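Local coordinates for protein peroxisomal acyl-coenzyme A oxidase 1 (Arabidopsis thaliana, PDB 1W07) that oxidises medium- and long-chain acyl-CoAs to 2-trans-enoyl-CoAs in peroxisomal beta-oxidation, using FAD and passing electrons to oxygen to give hydrogen peroxide, at residues V272-L276 and L362-F367; N294-R298 and Y609-L614; L338-Y342 and L603-F607. The protein carries 1 engineered substitution. All coordinates share one frame. Numbering follows the deposited sequence.

Contact 1. Residues V272-L276 and L362-F367; sequences VPKQL and LAASDF
A Schellman motif ends helix 328-363 here, and the chain that leaves it packs on a type I beta turn, Pro273 to Leu276, just ahead of helix 278-309. In the turn, Leu276 N donates to Pro273 O at 3.0 Å, with Lys274 (-59/-36) and Gln275 (-60/-12) at the corners. In the Schellman motif Ser365 is the C-prime residue, at phi/psi 54/29; its N makes a weak bond of 3.2 Å to Leu362 O, and Asp366 N reaches back to Arg361 O. CA atoms come nearest at Leu276-Leu362 (6.5 Å) and Pro273-Ser365 (7.4 Å). No hydrogen bond joins the two segments, which meet at the protein surface through side chains packed on one another and on backbone carbonyls, burying 290 Å² in all. The CA-to-CB bond of Phe367 (chi1 -39°) points toward the turn. Gln275, chi1 m, folds over one face of the Phe367 ring in a CH-pi contact, its CB 4.1 Å from the centroid and 13° off the normal, while its NE2 lies 3.1 Å from Phe367 CD1. Pro273 CB meets Phe367 CZ at 3.6 Å, obliquely to the ring. Farther along, Leu276 (m, t) extends CD2 to the helix end, 3.8 Å from Leu362 CB and 3.0 Å from Leu362 O. Leu362, whose chi1 of -111° lies between wells, sets CD2 3.6 Å from Gln275 O.

Contact 2. Residues N294-R298 and Y609-L614; sequences NALSR and YTDHYL
Asn294 to Arg298 form part of the long helix 278-309, and the Tyr609-Leu614 segment enters the short helix 611-614; their contact fixes the C-terminal part of the oxidase to the C-alpha1 region, away from the FAD site. Thr610 is the N-cap, accepting from Tyr613 N through OG1 at 3.0 Å. Asn294 begins the contact through water 1, which donates to its OD1 at 2.7 Å and also bonds Tyr609 OH at 2.7 Å; Arg345 is a second partner of OD1. One turn on, Ser297 (chi1 p) points toward the other segment, and its OG, at the Tyr609 ring edge near the ring plane, forms a short 2.5 Å hydrogen bond with Tyr609 OH. Arg298 is the residue most covered by the other segment, 112 Å². Its CG touches Tyr609 CE1 at 3.5 Å, and its side chain (m, t, p) lays the guanidinium over one face of Tyr613 (chi1 t), a cation-pi contact with Arg298 CZ 4.1 Å from the Tyr613 ring centroid. Water 2 donates to Leu614 O at 2.7 Å and weakly accepts from Arg298 NH2 at 3.1 Å. The CA atoms of Arg298 and Leu614 are 6.6 Å apart. Beyond the segments, Arg298 forms a salt bridge with Asp94, Phe92 packs edge-to-face with Tyr613, the Leu614 side chain also touches Cys301, Ile302 and Arg305 of helix 278-309, and Ala295 faces helices 370-398 and 410-417.

Contact 3. Residues L338-Y342 and L603-F607; sequences LASAY and LVDAF
Leu338 occupies the apolar centre of this buried contact between helix 328-363 and the end of the short helix 600-605, joining the C-alpha1 region to the C-terminal part of the oxidase. Its CA-to-CB bond points toward the other segment, and rotamer t, p spreads the two methyls among three partners: Leu338 CD2 lies 3.8 Å from Leu603 CD1, while Leu338 CD1 is 4.1 Å from both Val604 CG1 and Phe607 CZ. The backbones come nearest at Leu338 and Val604, with CA atoms 7.9 Å apart. Phe607 N bonds to Val604 O at 3.2 Å, and Phe607 (chi1 m) brings its ring to helix 328-363. One turn after Leu338, Tyr342 (chi1 -79°, chi2 74°) extends along the interface. Its CE1 meets Phe607 CE2 at 3.6 Å; the rings are oblique, with centroids 5.8 Å apart and planes at 41°. Trp25, from helix 18-26, meets both rings, edge-to-face in the case of Tyr342, and Met21 covers Leu603 and Ala606. At the polar edge, Tyr342 OH lies 3.5 Å from Ala606 CB and donates a 2.8 Å hydrogen bond to Leu603 O, which sits near the plane of the Tyr342 ring. The interface of 258 Å² is thus mostly apolar, and its single cross-segment hydrogen bond lets the buried tyrosine hydroxyl satisfy a backbone carbonyl near the end of a helix.

In the fold
From the N terminus, the chain leaves strand 267-269 through the turn of contact 1, runs up helix 278-309 past the first half of contact 2, and returns along helix 328-363 past that of contact 3. The far end of this second helix closes contact 1, a loop of 85 intervening residues. Segments 603-607 and 609-614, much later, close contacts 3 and 2 in that order, so contact 3 nests within contact 2 and contact 1 crosses both. Contacts 2 and 3 adjoin, with Ser297 O 3.2 Å from Phe607 CE1, and together fasten the C-terminal region to both helices. Contact 1, about 38 Å from contact 3 between centres, joins the loop ahead of helix 278-309 to the C-terminal end of helix 328-363.

Contact 1. Residues V272-L276 and L362-F367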
ATOM      1  N   VAL B 272      42.596 -10.396  12.131  1.00 47.48           N
ATOM      2  CA  VAL B 272      41.783  -9.931  11.009  1.00 46.54           C
ATOM      3  C   VAL B 272      40.949  -8.709  11.395  1.00 45.28           C
ATOM      4  O   VAL B 272      40.215  -8.729  12.386  1.00 47.19           O
ATOM      5  CB  VAL B 272      40.821 -11.034  10.511  1.00 44.64           C
ATOM      6  CG1 VAL B 272      40.139 -10.578   9.230  1.00 43.20           C
ATOM      7  CG2 VAL B 272      41.583 -12.337  10.285  1.00 44.27           C
ATOM      8  N   PRO B 273      41.052  -7.626  10.611  1.00 43.80           N
ATOM      9  CA  PRO B 273      40.296  -6.406  10.897  1.00 43.80           C
ATOM     10  C   PRO B 273      38.794  -6.679  10.979  1.00 44.05           C
ATOM     11  O   PRO B 273      38.234  -7.375  10.130  1.00 44.82           O
ATOM     12  CB  PRO B 273      40.661  -5.493   9.728  1.00 44.18           C
ATOM     13  CG  PRO B 273      42.061  -5.929   9.391  1.00 42.06           C
ATOM     14  CD  PRO B 273      41.938  -7.433   9.446  1.00 43.24           C
ATOM     15  N   LYS B 274      38.156  -6.133  12.006  1.00 43.57           N
ATOM     16  CA  LYS B 274      36.723  -6.307  12.205  1.00 44.22           C
ATOM     17  C   LYS B 274      35.935  -5.784  11.003  1.00 44.35           C
ATOM     18  O   LYS B 274      34.903  -6.352  10.631  1.00 44.81           O
ATOM     19  CB  LYS B 274      36.290  -5.579  13.470  1.00 44.44           C
ATOM     20  N   GLN B 275      36.425  -4.705  10.399  1.00 41.39           N
ATOM     21  CA  GLN B 275      35.761  -4.109   9.246  1.00 42.06           C
ATOM     22  C   GLN B 275      35.633  -5.057   8.054  1.00 41.82           C
ATOM     23  O   GLN B 275      34.911  -4.760   7.104  1.00 40.48           O
ATOM     24  CB  GLN B 275      36.492  -2.832   8.810  1.00 40.02           C
ATOM     25  CG  GLN B 275      36.575  -1.764   9.889  1.00 39.43           C
ATOM     26  CD  GLN B 275      37.914  -1.748  10.600  1.00 40.38           C
ATOM     27  OE1 GLN B 275      38.463  -2.797  10.950  1.00 41.92           O
ATOM     28  NE2 GLN B 275      38.440  -0.553  10.837  1.00 41.94           N
ATOM     29  N   LEU B 276      36.331  -6.189   8.095  1.00 42.38           N
ATOM     30  CA  LEU B 276      36.260  -7.155   7.000  1.00 44.28           C
ATOM     31  C   LEU B 276      35.037  -8.057   7.106  1.00 46.28           C
ATOM     32  O   LEU B 276      35.095  -9.244   6.776  1.00 50.50           O
ATOM     33  CB  LEU B 276      37.531  -8.010   6.944  1.00 42.76           C
ATOM     34  CG  LEU B 276      38.757  -7.283   6.369  1.00 41.99           C
ATOM     35  CD1 LEU B 276      39.999  -8.151   6.500  1.00 39.74           C
ATOM     36  CD2 LEU B 276      38.489  -6.942   4.912  1.00 40.33           C
ATOM     37  N   LEU B 362      39.263  -2.887   1.124  1.00 46.10           N
ATOM     38  CA  LEU B 362      39.079  -3.493   2.441  1.00 47.15           C
ATOM     39  C   LEU B 362      40.046  -4.658   2.646  1.00 47.06           C
ATOM     40  O   LEU B 362      40.434  -4.967   3.774  1.00 45.74           O
ATOM     41  CB  LEU B 362      37.638  -3.987   2.602  1.00 46.74           C
ATOM     42  CG  LEU B 362      36.769  -3.213   3.602  1.00 47.24           C
ATOM     43  CD1 LEU B 362      36.724  -1.744   3.218  1.00 44.94           C
ATOM     44  CD2 LEU B 362      35.366  -3.804   3.634  1.00 45.90           C
ATOM     45  N   ALA B 363      40.427  -5.303   1.548  1.00 46.50           N
ATOM     46  CA  ALA B 363      41.349  -6.428   1.602  1.00 46.62           C
ATOM     47  C   ALA B 363      42.769  -5.913   1.838  1.00 47.06           C
ATOM     48  O   ALA B 363      43.678  -6.681   2.166  1.00 48.59           O
ATOM     49  CB  ALA B 363      41.277  -7.221   0.304  1.00 45.39           C
ATOM     50  N   ALA B 364      42.943  -4.604   1.673  1.00 46.11           N
ATOM     51  CA  ALA B 364      44.232  -3.948   1.863  1.00 45.34           C
ATOM     52  C   ALA B 364      44.187  -3.068   3.112  1.00 45.38           C
ATOM     53  O   ALA B 364      44.971  -2.130   3.254  1.00 45.83           O
ATOM     54  CB  ALA B 364      44.562  -3.104   0.644  1.00 44.91           C
ATOM     55  N   SER B 365      43.256  -3.378   4.010  1.00 44.98           N
ATOM     56  CA  SER B 365      43.084  -2.623   5.245  1.00 43.67           C
ATOM     57  C   SER B 365      42.897  -1.130   5.001  1.00 43.43           C
ATOM     58  O   SER B 365      43.257  -0.305   5.840  1.00 43.49           O
ATOM     59  CB  SER B 365      44.273  -2.851   6.179  1.00 44.02           C
ATOM     60  OG  SER B 365      44.251  -4.170   6.691  1.00 41.43           O
ATOM     61  N   ASP B 366      42.332  -0.797   3.845  1.00 43.20           N
ATOM     62  CA  ASP B 366      42.066   0.590   3.481  1.00 43.43           C
ATOM     63  C   ASP B 366      40.591   0.881   3.747  1.00 43.09           C
ATOM     64  O   ASP B 366      39.741   0.686   2.878  1.00 42.79           O
ATOM     65  CB  ASP B 366      42.400   0.820   2.004  1.00 43.93           C
ATOM     66  CG  ASP B 366      41.898   2.148   1.491  1.00 46.83           C
ATOM     67  OD1 ASP B 366      41.745   3.090   2.304  1.00 46.70           O
ATOM     68  OD2 ASP B 366      41.662   2.257   0.266  1.00 46.40           O
ATOM     69  N   PHE B 367      40.305   1.345   4.961  1.00 41.42           N
ATOM     70  CA  PHE B 367      38.946   1.646   5.385  1.00 42.54           C
ATOM     71  C   PHE B 367      38.609   3.131   5.266  1.00 42.72           C
ATOM     72  O   PHE B 367      37.698   3.621   5.930  1.00 44.05           O
ATOM     73  CB  PHE B 367      38.756   1.205   6.839  1.00 42.63           C
ATOM     74  CG  PHE B 367      39.425  -0.099   7.169  1.00 39.95           C
ATOM     75  CD1 PHE B 367      40.215  -0.212   8.313  1.00 39.00           C
ATOM     76  CD2 PHE B 367      39.286  -1.208   6.335  1.00 41.87           C
ATOM     77  CE1 PHE B 367      40.863  -1.407   8.621  1.00 38.29           C
ATOM     78  CE2 PHE B 367      39.935  -2.416   6.633  1.00 39.74           C
ATOM     79  CZ  PHE B 367      40.726  -2.511   7.781  1.00 39.10           C
TER

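Contact 2. Residues N294-R298 and Y609-L614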
ATOM      1  N   ASN B 294      13.926  -4.726 -10.087  1.00 14.04           N
ATOM      2  CA  ASN B 294      13.235  -5.922 -10.567  1.00 18.18           C
ATOM      3  C   ASN B 294      11.741  -5.830 -10.261  1.00 16.89           C
ATOM      4  O   ASN B 294      10.915  -5.888 -11.166  1.00 14.97           O
ATOM      5  CB  ASN B 294      13.794  -7.198  -9.904  1.00 19.30           C
ATOM      6  CG  ASN B 294      15.106  -7.660 -10.511  1.00 25.05           C
ATOM      7  OD1 ASN B 294      15.248  -7.744 -11.737  1.00 31.85           O
ATOM      8  ND2 ASN B 294      16.065  -7.992  -9.658  1.00 29.72           N
ATOM      9  N   ALA B 295      11.402  -5.681  -8.980  1.00 15.18           N
ATOM     10  CA  ALA B 295      10.006  -5.609  -8.564  1.00 13.43           C
ATOM     11  C   ALA B 295       9.268  -4.413  -9.156  1.00 12.70           C
ATOM     12  O   ALA B 295       8.131  -4.552  -9.629  1.00 13.77           O
ATOM     13  CB  ALA B 295       9.898  -5.592  -7.015  1.00  9.77           C
ATOM     14  N   LEU B 296       9.902  -3.240  -9.161  1.00 11.78           N
ATOM     15  CA  LEU B 296       9.225  -2.056  -9.676  1.00 10.66           C
ATOM     16  C   LEU B 296       8.911  -2.187 -11.152  1.00 11.89           C
ATOM     17  O   LEU B 296       7.792  -1.887 -11.574  1.00 11.33           O
ATOM     18  CB  LEU B 296      10.053  -0.791  -9.412  1.00 12.25           C
ATOM     19  CG  LEU B 296       9.412   0.544  -9.802  1.00 10.76           C
ATOM     20  CD1 LEU B 296       8.034   0.667  -9.160  1.00 12.83           C
ATOM     21  CD2 LEU B 296      10.308   1.706  -9.371  1.00 14.07           C
ATOM     22  N   SER B 297       9.888  -2.637 -11.933  1.00 11.58           N
ATOM     23  CA  SER B 297       9.702  -2.825 -13.372  1.00 10.89           C
ATOM     24  C   SER B 297       8.574  -3.818 -13.653  1.00 11.81           C
ATOM     25  O   SER B 297       7.864  -3.672 -14.648  1.00 10.00           O
ATOM     26  CB  SER B 297      10.989  -3.342 -14.025  1.00 13.72           C
ATOM     27  OG  SER B 297      11.372  -4.619 -13.521  1.00 13.57           O
ATOM     28  N   ARG B 298       8.390  -4.826 -12.797  1.00 11.22           N
ATOM     29  CA  ARG B 298       7.325  -5.798 -13.056  1.00 12.52           C
ATOM     30  C   ARG B 298       5.985  -5.086 -12.939  1.00 13.37           C
ATOM     31  O   ARG B 298       5.130  -5.213 -13.825  1.00 13.20           O
ATOM     32  CB  ARG B 298       7.363  -6.961 -12.060  1.00 12.11           C
ATOM     33  CG  ARG B 298       8.551  -7.912 -12.223  1.00 15.01           C
ATOM     34  CD  ARG B 298       8.640  -8.916 -11.055  1.00 14.70           C
ATOM     35  NE  ARG B 298       7.534  -9.864 -11.061  1.00 14.99           N
ATOM     36  CZ  ARG B 298       7.457 -10.943 -10.287  1.00 17.68           C
ATOM     37  NH1 ARG B 298       8.414 -11.215  -9.406  1.00 12.81           N
ATOM     38  NH2 ARG B 298       6.437 -11.789 -10.421  1.00 18.80           N
ATOM     39  N   TYR B 609      10.224  -9.620 -19.880  1.00 15.15           N
ATOM     40  CA  TYR B 609       9.550 -10.546 -18.973  1.00 14.87           C
ATOM     41  C   TYR B 609       8.601 -11.482 -19.710  1.00 14.08           C
ATOM     42  O   TYR B 609       7.899 -11.056 -20.630  1.00 15.61           O
ATOM     43  CB  TYR B 609       8.753  -9.756 -17.923  1.00 12.74           C
ATOM     44  CG  TYR B 609       9.597  -9.047 -16.890  1.00 13.52           C
ATOM     45  CD1 TYR B 609       9.195  -7.822 -16.360  1.00 13.92           C
ATOM     46  CD2 TYR B 609      10.789  -9.611 -16.416  1.00 15.68           C
ATOM     47  CE1 TYR B 609       9.956  -7.166 -15.380  1.00 15.87           C
ATOM     48  CE2 TYR B 609      11.561  -8.956 -15.430  1.00 16.60           C
ATOM     49  CZ  TYR B 609      11.129  -7.733 -14.921  1.00 17.80           C
ATOM     50  OH  TYR B 609      11.846  -7.070 -13.937  1.00 17.45           O
ATOM     51  N   THR B 610       8.578 -12.750 -19.307  1.00 15.31           N
ATOM     52  CA  THR B 610       7.681 -13.729 -19.922  1.00 17.56           C
ATOM     53  C   THR B 610       6.333 -13.566 -19.211  1.00 19.14           C
ATOM     54  O   THR B 610       6.277 -13.012 -18.108  1.00 15.87           O
ATOM     55  CB  THR B 610       8.141 -15.188 -19.668  1.00 20.30           C
ATOM     56  OG1 THR B 610       8.080 -15.460 -18.260  1.00 19.65           O
ATOM     57  CG2 THR B 610       9.575 -15.425 -20.186  1.00 18.69           C
ATOM     58  N   ASP B 611       5.250 -14.036 -19.822  1.00 16.71           N
ATOM     59  CA  ASP B 611       3.943 -13.933 -19.187  1.00 16.42           C
ATOM     60  C   ASP B 611       3.934 -14.799 -17.938  1.00 18.96           C
ATOM     61  O   ASP B 611       3.273 -14.476 -16.941  1.00 17.61           O
ATOM     62  CB  ASP B 611       2.838 -14.402 -20.131  1.00 18.99           C
ATOM     63  CG  ASP B 611       2.397 -13.321 -21.099  1.00 17.29           C
ATOM     64  OD1 ASP B 611       2.702 -12.134 -20.859  1.00 19.24           O
ATOM     65  OD2 ASP B 611       1.730 -13.665 -22.089  1.00 18.96           O
ATOM     66  N   HIS B 612       4.663 -15.910 -17.992  1.00 17.36           N
ATOM     67  CA  HIS B 612       4.733 -16.808 -16.847  1.00 19.14           C
ATOM     68  C   HIS B 612       5.312 -16.082 -15.637  1.00 18.34           C
ATOM     69  O   HIS B 612       4.791 -16.210 -14.529  1.00 16.88           O
ATOM     70  CB  HIS B 612       5.591 -18.037 -17.173  1.00 19.55           C
ATOM     71  CG  HIS B 612       5.849 -18.927 -15.998  1.00 18.75           C
ATOM     72  ND1 HIS B 612       6.843 -18.672 -15.079  1.00 19.97           N
ATOM     73  CD2 HIS B 612       5.231 -20.057 -15.580  1.00 21.59           C
ATOM     74  CE1 HIS B 612       6.829 -19.608 -14.146  1.00 20.95           C
ATOM     75  NE2 HIS B 612       5.858 -20.460 -14.426  1.00 21.99           N
ATOM     76  N   TYR B 613       6.381 -15.314 -15.848  1.00 17.63           N
ATOM     77  CA  TYR B 613       7.022 -14.594 -14.746  1.00 16.82           C
ATOM     78  C   TYR B 613       6.140 -13.458 -14.228  1.00 17.53           C
ATOM     79  O   TYR B 613       5.992 -13.273 -13.014  1.00 17.71           O
ATOM     80  CB  TYR B 613       8.365 -14.024 -15.187  1.00 13.89           C
ATOM     81  CG  TYR B 613       9.137 -13.358 -14.069  1.00 18.67           C
ATOM     82  CD1 TYR B 613       9.589 -14.096 -12.974  1.00 16.47           C
ATOM     83  CD2 TYR B 613       9.413 -11.993 -14.106  1.00 18.38           C
ATOM     84  CE1 TYR B 613      10.301 -13.491 -11.950  1.00 17.80           C
ATOM     85  CE2 TYR B 613      10.119 -11.380 -13.094  1.00 16.72           C
ATOM     86  CZ  TYR B 613      10.564 -12.129 -12.023  1.00 18.35           C
ATOM     87  OH  TYR B 613      11.314 -11.509 -11.066  1.00 16.68           O
ATOM     88  N   LEU B 614       5.560 -12.697 -15.152  1.00 15.58           N
ATOM     89  CA  LEU B 614       4.693 -11.584 -14.787  1.00 17.12           C
ATOM     90  C   LEU B 614       3.453 -12.074 -14.074  1.00 17.62           C
ATOM     91  O   LEU B 614       2.937 -11.387 -13.187  1.00 16.32           O
ATOM     92  CB  LEU B 614       4.280 -10.778 -16.024  1.00 20.80           C
ATOM     93  CG  LEU B 614       5.193  -9.638 -16.500  1.00 20.23           C
ATOM     94  CD1 LEU B 614       4.543  -8.908 -17.675  1.00 23.25           C
ATOM     95  CD2 LEU B 614       5.440  -8.670 -15.355  1.00 21.64           C
TER
HETATM   96  O   HOH W   1      14.565  -7.199 -14.250  1.00 27.58           O
HETATM   97  O   HOH W   2       4.414  -9.772 -11.546  1.00 17.49           O

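Contact 3. Residues L338-Y342 and L603-F607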
ATOM      1  N   LEU B 338       8.082   4.426 -14.032  1.00 13.71           N
ATOM      2  CA  LEU B 338       8.831   3.811 -15.121  1.00 12.24           C
ATOM      3  C   LEU B 338      10.223   4.428 -15.079  1.00 11.15           C
ATOM      4  O   LEU B 338      11.222   3.730 -15.161  1.00 13.09           O
ATOM      5  CB  LEU B 338       8.147   4.115 -16.454  1.00 12.03           C
ATOM      6  CG  LEU B 338       8.947   3.806 -17.721  1.00 15.90           C
ATOM      7  CD1 LEU B 338       9.319   2.321 -17.787  1.00 15.88           C
ATOM      8  CD2 LEU B 338       8.106   4.219 -18.920  1.00 17.16           C
ATOM      9  N   ALA B 339      10.297   5.743 -14.933  1.00 14.36           N
ATOM     10  CA  ALA B 339      11.601   6.412 -14.862  1.00 14.16           C
ATOM     11  C   ALA B 339      12.420   5.914 -13.655  1.00 15.93           C
ATOM     12  O   ALA B 339      13.639   5.721 -13.760  1.00 14.24           O
ATOM     13  CB  ALA B 339      11.419   7.928 -14.776  1.00 12.71           C
ATOM     14  N   SER B 340      11.743   5.705 -12.519  1.00 15.65           N
ATOM     15  CA  SER B 340      12.383   5.233 -11.283  1.00 13.31           C
ATOM     16  C   SER B 340      12.911   3.813 -11.431  1.00 14.21           C
ATOM     17  O   SER B 340      13.925   3.458 -10.829  1.00 15.84           O
ATOM     18  CB  SER B 340      11.403   5.271 -10.099  1.00 14.83           C
ATOM     19  OG  SER B 340      11.001   6.590  -9.752  1.00 17.11           O
ATOM     20  N   ALA B 341      12.212   2.989 -12.204  1.00 13.75           N
ATOM     21  CA  ALA B 341      12.675   1.621 -12.418  1.00 12.13           C
ATOM     22  C   ALA B 341      14.057   1.678 -13.068  1.00 14.11           C
ATOM     23  O   ALA B 341      14.989   1.033 -12.599  1.00 14.64           O
ATOM     24  CB  ALA B 341      11.690   0.854 -13.310  1.00 13.85           C
ATOM     25  N   TYR B 342      14.205   2.456 -14.139  1.00 12.47           N
ATOM     26  CA  TYR B 342      15.517   2.560 -14.782  1.00 14.64           C
ATOM     27  C   TYR B 342      16.520   3.262 -13.857  1.00 12.58           C
ATOM     28  O   TYR B 342      17.683   2.872 -13.761  1.00 15.83           O
ATOM     29  CB  TYR B 342      15.405   3.315 -16.104  1.00 12.16           C
ATOM     30  CG  TYR B 342      14.863   2.476 -17.251  1.00 16.95           C
ATOM     31  CD1 TYR B 342      13.512   2.138 -17.321  1.00 15.38           C
ATOM     32  CD2 TYR B 342      15.704   2.024 -18.266  1.00 11.62           C
ATOM     33  CE1 TYR B 342      13.007   1.373 -18.383  1.00 17.61           C
ATOM     34  CE2 TYR B 342      15.224   1.255 -19.325  1.00 16.02           C
ATOM     35  CZ  TYR B 342      13.872   0.933 -19.381  1.00 19.34           C
ATOM     36  OH  TYR B 342      13.383   0.185 -20.426  1.00 19.36           O
ATOM     37  N   LEU B 603       9.065   0.605 -23.765  1.00 17.37           N
ATOM     38  CA  LEU B 603       9.983   0.766 -22.632  1.00 16.38           C
ATOM     39  C   LEU B 603       9.808  -0.334 -21.575  1.00 16.13           C
ATOM     40  O   LEU B 603      10.762  -0.662 -20.860  1.00 15.71           O
ATOM     41  CB  LEU B 603       9.791   2.145 -22.000  1.00 19.42           C
ATOM     42  CG  LEU B 603      10.341   3.318 -22.826  1.00 19.65           C
ATOM     43  CD1 LEU B 603       9.932   4.645 -22.205  1.00 19.44           C
ATOM     44  CD2 LEU B 603      11.849   3.196 -22.901  1.00 18.46           C
ATOM     45  N   VAL B 604       8.609  -0.912 -21.459  1.00 15.85           N
ATOM     46  CA  VAL B 604       8.433  -1.987 -20.485  1.00 14.69           C
ATOM     47  C   VAL B 604       8.715  -3.341 -21.130  1.00 16.26           C
ATOM     48  O   VAL B 604       9.009  -4.316 -20.435  1.00 14.02           O
ATOM     49  CB  VAL B 604       7.016  -1.977 -19.830  1.00 14.96           C
ATOM     50  CG1 VAL B 604       6.790  -0.634 -19.144  1.00 10.89           C
ATOM     51  CG2 VAL B 604       5.903  -2.313 -20.855  1.00  9.10           C
ATOM     52  N   ASP B 605       8.638  -3.404 -22.465  1.00 17.06           N
ATOM     53  CA  ASP B 605       8.921  -4.660 -23.166  1.00 15.21           C
ATOM     54  C   ASP B 605      10.422  -4.894 -23.038  1.00 16.00           C
ATOM     55  O   ASP B 605      10.898  -6.031 -23.080  1.00 16.03           O
ATOM     56  CB  ASP B 605       8.562  -4.585 -24.656  1.00 14.46           C
ATOM     57  CG  ASP B 605       7.065  -4.518 -24.914  1.00 18.93           C
ATOM     58  OD1 ASP B 605       6.267  -5.043 -24.104  1.00 18.61           O
ATOM     59  OD2 ASP B 605       6.688  -3.949 -25.972  1.00 19.61           O
ATOM     60  N   ALA B 606      11.176  -3.810 -22.884  1.00 16.98           N
ATOM     61  CA  ALA B 606      12.628  -3.913 -22.743  1.00 17.79           C
ATOM     62  C   ALA B 606      13.022  -4.789 -21.551  1.00 16.70           C
ATOM     63  O   ALA B 606      14.145  -5.295 -21.490  1.00 16.98           O
ATOM     64  CB  ALA B 606      13.234  -2.523 -22.603  1.00 15.27           C
ATOM     65  N   PHE B 607      12.101  -4.956 -20.603  1.00 17.26           N
ATOM     66  CA  PHE B 607      12.349  -5.775 -19.408  1.00 15.13           C
ATOM     67  C   PHE B 607      12.460  -7.241 -19.826  1.00 16.33           C
ATOM     68  O   PHE B 607      13.071  -8.056 -19.131  1.00 16.40           O
ATOM     69  CB  PHE B 607      11.191  -5.604 -18.411  1.00 17.35           C
ATOM     70  CG  PHE B 607      10.973  -4.176 -17.962  1.00 11.29           C
ATOM     71  CD1 PHE B 607       9.726  -3.748 -17.513  1.00 11.65           C
ATOM     72  CD2 PHE B 607      12.027  -3.260 -17.972  1.00 13.40           C
ATOM     73  CE1 PHE B 607       9.533  -2.420 -17.079  1.00 11.61           C
ATOM     74  CE2 PHE B 607      11.849  -1.940 -17.544  1.00 10.05           C
ATOM     75  CZ  PHE B 607      10.594  -1.520 -17.095  1.00  9.48           C
TER